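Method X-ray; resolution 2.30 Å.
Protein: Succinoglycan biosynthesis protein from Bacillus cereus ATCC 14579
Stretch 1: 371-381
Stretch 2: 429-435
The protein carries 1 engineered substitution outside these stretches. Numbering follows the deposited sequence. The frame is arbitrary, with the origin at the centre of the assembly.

Stretch 1 371-381: YNYIFGQVKKD
Stretch 2 429-435: ILVQIQK

A glutamine where the chain turns a corner after a strand can fasten a helix and the loop behind it, because its amide nitrogen has two hydrogens to offer, here one to a helix carbonyl and one to a loop carbonyl. The contact between residues 371-381 and 429-435 of this Bacillus cereus succinoglycan biosynthesis protein is a compact example, burying 368 Å² in all.

The framework is a helix lying across a strand. Residues 371-375 have helical torsions, with phi from -59° to -68° and psi from -25° to -53°; Phe-375 N bonds to Tyr-371 O at 2.8 Å. The chain continues through Gly-376 (-70/-13), Gln-377 (-89/-5), Val-378 (-71/130), Lys-379 (-80/59) and Lys-380 (-147/135) to Asp-381 (-57/-47). Residues 429-433 are extended, with phi between -100° and -135° and psi between 107° and 134°, and the chain turns a corner at Gln-434 (-64/-31). The two axes approach to 9.4 Å, their N-to-C directions 76° apart. Two pairs set the register: Phe-375 CA lies 7.1 Å from Gln-432 CA, and Asp-381 CA lies 5.4 Å from Gln-434 CA.

Polar bonding centres on Gln-434, whose CA-to-CB bond points toward the first stretch, with chi1 -50° (m), chi2 -69° (m) and chi3 41°. Its NE2 donates to Phe-375 O at 2.9 Å, with an N-H...O angle of 160°, and to Val-378 O at 3.0 Å, with a more bent 138°. Phe-375 O also accepts from Val-378 N at 3.2 Å, so the amide joins a carbonyl already engaged in the local turn. The backbone completes the attachment: Gln-434 N donates to Asp-381 O at 3.0 Å and 163°. The main chain makes this bond; the CA-to-CB bond of Asp-381 points away. One water extends this link, donating to Asp-381 O at 2.9 Å and accepting from Lys-435 N at 2.8 Å.

Close packing accompanies these bonds. Gly-376 CA lies 3.4 Å from Gln-434 OE1; glycine suits this place, since an ideal CB on Gly-376 would clash with Asn-372 O at 2.6 Å. Lys-380 makes its contact through its carbonyl, O lying 2.9 Å from Gln-434 CG, while its CA-to-CB bond points sideways. Val-378, chi1 170° (t), points toward the second stretch and brings its CB to 4.0 Å from Gln-434 NE2, placing a small branched side chain beside the amide.

The apolar part belongs to Phe-375 and Leu-430, both buried and both pointing toward the opposing stretch. With chi1 -87° (m) and chi2 -92°, the phenylalanine presents a ring face to Leu-430 CD2, which sits 3.5 Å from the ring centroid and 24° off its normal, a CH-pi contact. The closest atoms, Phe-375 CE1 and Leu-430 CD2, are 3.2 Å apart. Leucine reaches this position with chi1 -176° (t) and chi2 101°, between wells. Gln-432, chi1 179° (t) and chi2 78° (p), also points toward the helix and packs beside Phe-375. Strand alternation explains the pattern: Leu-430 and Gln-432 toward, Val-431 and Ile-433 away.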

# COMPACT_ATOMS: atom_id res chain seq x y z
N TYR A 371 20.53 -0.60 10.22
CA TYR A 371 20.59 -0.26 8.81
C TYR A 371 20.52 1.25 8.61
O TYR A 371 21.12 1.79 7.69
CB TYR A 371 19.44 -0.93 8.06
CG TYR A 371 19.58 -2.43 7.94
CD1 TYR A 371 20.54 -2.98 7.10
CD2 TYR A 371 18.72 -3.29 8.62
CE1 TYR A 371 20.65 -4.36 6.93
CE2 TYR A 371 18.82 -4.66 8.47
CZ TYR A 371 19.78 -5.19 7.62
OH TYR A 371 19.84 -6.55 7.42
N ASN A 372 19.77 1.91 9.49
CA ASN A 372 19.60 3.37 9.43
C ASN A 372 20.93 4.10 9.59
O ASN A 372 21.30 4.94 8.77
CB ASN A 372 18.63 3.81 10.53
CG ASN A 372 17.23 3.27 10.33
OD1 ASN A 372 16.43 3.86 9.61
ND2 ASN A 372 16.94 2.13 10.94
N TYR A 373 21.65 3.77 10.65
CA TYR A 373 22.94 4.39 10.92
C TYR A 373 23.92 4.10 9.78
O TYR A 373 24.57 5.01 9.26
CB TYR A 373 23.54 3.83 12.21
CG TYR A 373 24.87 4.45 12.58
CD1 TYR A 373 24.92 5.63 13.31
CD2 TYR A 373 26.08 3.87 12.16
CE1 TYR A 373 26.13 6.24 13.62
CE2 TYR A 373 27.30 4.47 12.47
CZ TYR A 373 27.32 5.66 13.20
OH TYR A 373 28.50 6.29 13.50
N ILE A 374 24.03 2.83 9.42
CA ILE A 374 24.93 2.40 8.38
C ILE A 374 24.66 3.07 7.03
O ILE A 374 25.57 3.63 6.43
CB ILE A 374 24.92 0.86 8.29
CG1 ILE A 374 25.53 0.31 9.59
CG2 ILE A 374 25.70 0.39 7.07
CD1 ILE A 374 25.45 -1.20 9.75
N PHE A 375 23.42 3.01 6.55
CA PHE A 375 23.08 3.67 5.28
C PHE A 375 23.17 5.19 5.50
O PHE A 375 23.40 5.95 4.56
CB PHE A 375 21.66 3.30 4.83
CG PHE A 375 21.60 2.04 4.01
CD1 PHE A 375 21.68 2.09 2.63
CD2 PHE A 375 21.49 0.79 4.63
CE1 PHE A 375 21.65 0.93 1.86
CE2 PHE A 375 21.46 -0.37 3.88
CZ PHE A 375 21.54 -0.31 2.49
N GLY A 376 23.00 5.61 6.75
CA GLY A 376 23.07 7.02 7.07
C GLY A 376 24.46 7.61 6.97
O GLY A 376 24.62 8.83 7.00
N GLN A 377 25.48 6.76 6.87
CA GLN A 377 26.85 7.25 6.76
C GLN A 377 27.27 7.50 5.31
O GLN A 377 28.37 7.99 5.05
CB GLN A 377 27.83 6.28 7.43
CG GLN A 377 27.60 6.10 8.92
CD GLN A 377 27.45 7.42 9.65
OE1 GLN A 377 26.33 7.86 9.93
NE2 GLN A 377 28.57 8.07 9.94
N VAL A 378 26.40 7.15 4.36
CA VAL A 378 26.69 7.38 2.95
C VAL A 378 26.61 8.89 2.73
O VAL A 378 25.64 9.52 3.12
CB VAL A 378 25.67 6.67 2.04
CG1 VAL A 378 25.84 7.12 0.60
CG2 VAL A 378 25.85 5.16 2.16
N LYS A 379 27.64 9.48 2.10
CA LYS A 379 27.67 10.92 1.89
C LYS A 379 26.85 11.44 0.71
O LYS A 379 27.37 12.09 -0.19
CB LYS A 379 29.11 11.40 1.76
CG LYS A 379 29.41 12.63 2.61
CD LYS A 379 30.87 13.02 2.49
CE LYS A 379 31.37 13.77 3.72
NZ LYS A 379 30.67 15.04 4.00
N LYS A 380 25.55 11.17 0.76
CA LYS A 380 24.64 11.62 -0.28
C LYS A 380 23.29 11.90 0.37
O LYS A 380 22.82 11.13 1.19
CB LYS A 380 24.50 10.55 -1.36
CG LYS A 380 25.79 10.22 -2.11
CD LYS A 380 25.54 9.14 -3.17
CE LYS A 380 26.76 8.90 -4.05
NZ LYS A 380 27.91 8.31 -3.31
N ASP A 381 22.69 13.03 0.00
CA ASP A 381 21.40 13.43 0.54
C ASP A 381 20.34 12.36 0.31
O ASP A 381 19.59 12.02 1.22
CB ASP A 381 20.96 14.75 -0.09
CG ASP A 381 21.83 15.92 0.35
OD1 ASP A 381 22.07 16.83 -0.48
OD2 ASP A 381 22.27 15.93 1.52
N ILE A 429 15.22 -3.43 -3.80
CA ILE A 429 15.79 -2.10 -4.01
C ILE A 429 15.54 -1.18 -2.83
O ILE A 429 14.42 -1.10 -2.33
CB ILE A 429 15.18 -1.47 -5.28
CG1 ILE A 429 15.45 -2.39 -6.48
CG2 ILE A 429 15.77 -0.06 -5.52
CD1 ILE A 429 14.65 -2.04 -7.72
N LEU A 430 16.59 -0.49 -2.38
CA LEU A 430 16.45 0.43 -1.26
C LEU A 430 16.73 1.89 -1.65
O LEU A 430 17.71 2.19 -2.32
CB LEU A 430 17.39 0.06 -0.10
CG LEU A 430 17.14 1.00 1.10
CD1 LEU A 430 16.28 0.30 2.14
CD2 LEU A 430 18.46 1.43 1.71
N VAL A 431 15.85 2.77 -1.20
CA VAL A 431 15.99 4.20 -1.45
C VAL A 431 16.21 4.86 -0.10
O VAL A 431 15.32 4.85 0.76
CB VAL A 431 14.73 4.77 -2.11
CG1 VAL A 431 14.83 6.28 -2.21
CG2 VAL A 431 14.56 4.14 -3.49
N GLN A 432 17.39 5.44 0.10
CA GLN A 432 17.72 6.10 1.36
C GLN A 432 17.58 7.61 1.26
O GLN A 432 18.04 8.23 0.30
CB GLN A 432 19.17 5.75 1.77
CG GLN A 432 19.64 6.40 3.07
CD GLN A 432 19.10 5.72 4.32
OE1 GLN A 432 19.23 6.23 5.43
NE2 GLN A 432 18.52 4.53 4.15
N ILE A 433 16.93 8.20 2.25
CA ILE A 433 16.73 9.65 2.32
C ILE A 433 17.30 10.03 3.69
O ILE A 433 16.72 9.73 4.74
CB ILE A 433 15.22 9.99 2.23
CG1 ILE A 433 14.65 9.37 0.96
CG2 ILE A 433 15.02 11.51 2.17
CD1 ILE A 433 13.16 9.57 0.80
N GLN A 434 18.46 10.69 3.67
CA GLN A 434 19.16 11.05 4.89
C GLN A 434 18.46 12.03 5.83
O GLN A 434 18.66 11.96 7.04
CB GLN A 434 20.57 11.52 4.54
CG GLN A 434 21.31 10.56 3.61
CD GLN A 434 21.68 9.23 4.26
OE1 GLN A 434 20.88 8.65 5.00
NE2 GLN A 434 22.88 8.73 3.97
N LYS A 435 17.67 12.95 5.30
CA LYS A 435 16.96 13.87 6.19
C LYS A 435 15.51 14.10 5.77
O LYS A 435 15.23 14.54 4.66
CB LYS A 435 17.67 15.22 6.32
CG LYS A 435 17.04 16.07 7.44
CD LYS A 435 17.53 17.51 7.51
CE LYS A 435 18.76 17.66 8.39
NZ LYS A 435 18.62 16.88 9.65
O HOH W 1 18.07 14.01 2.75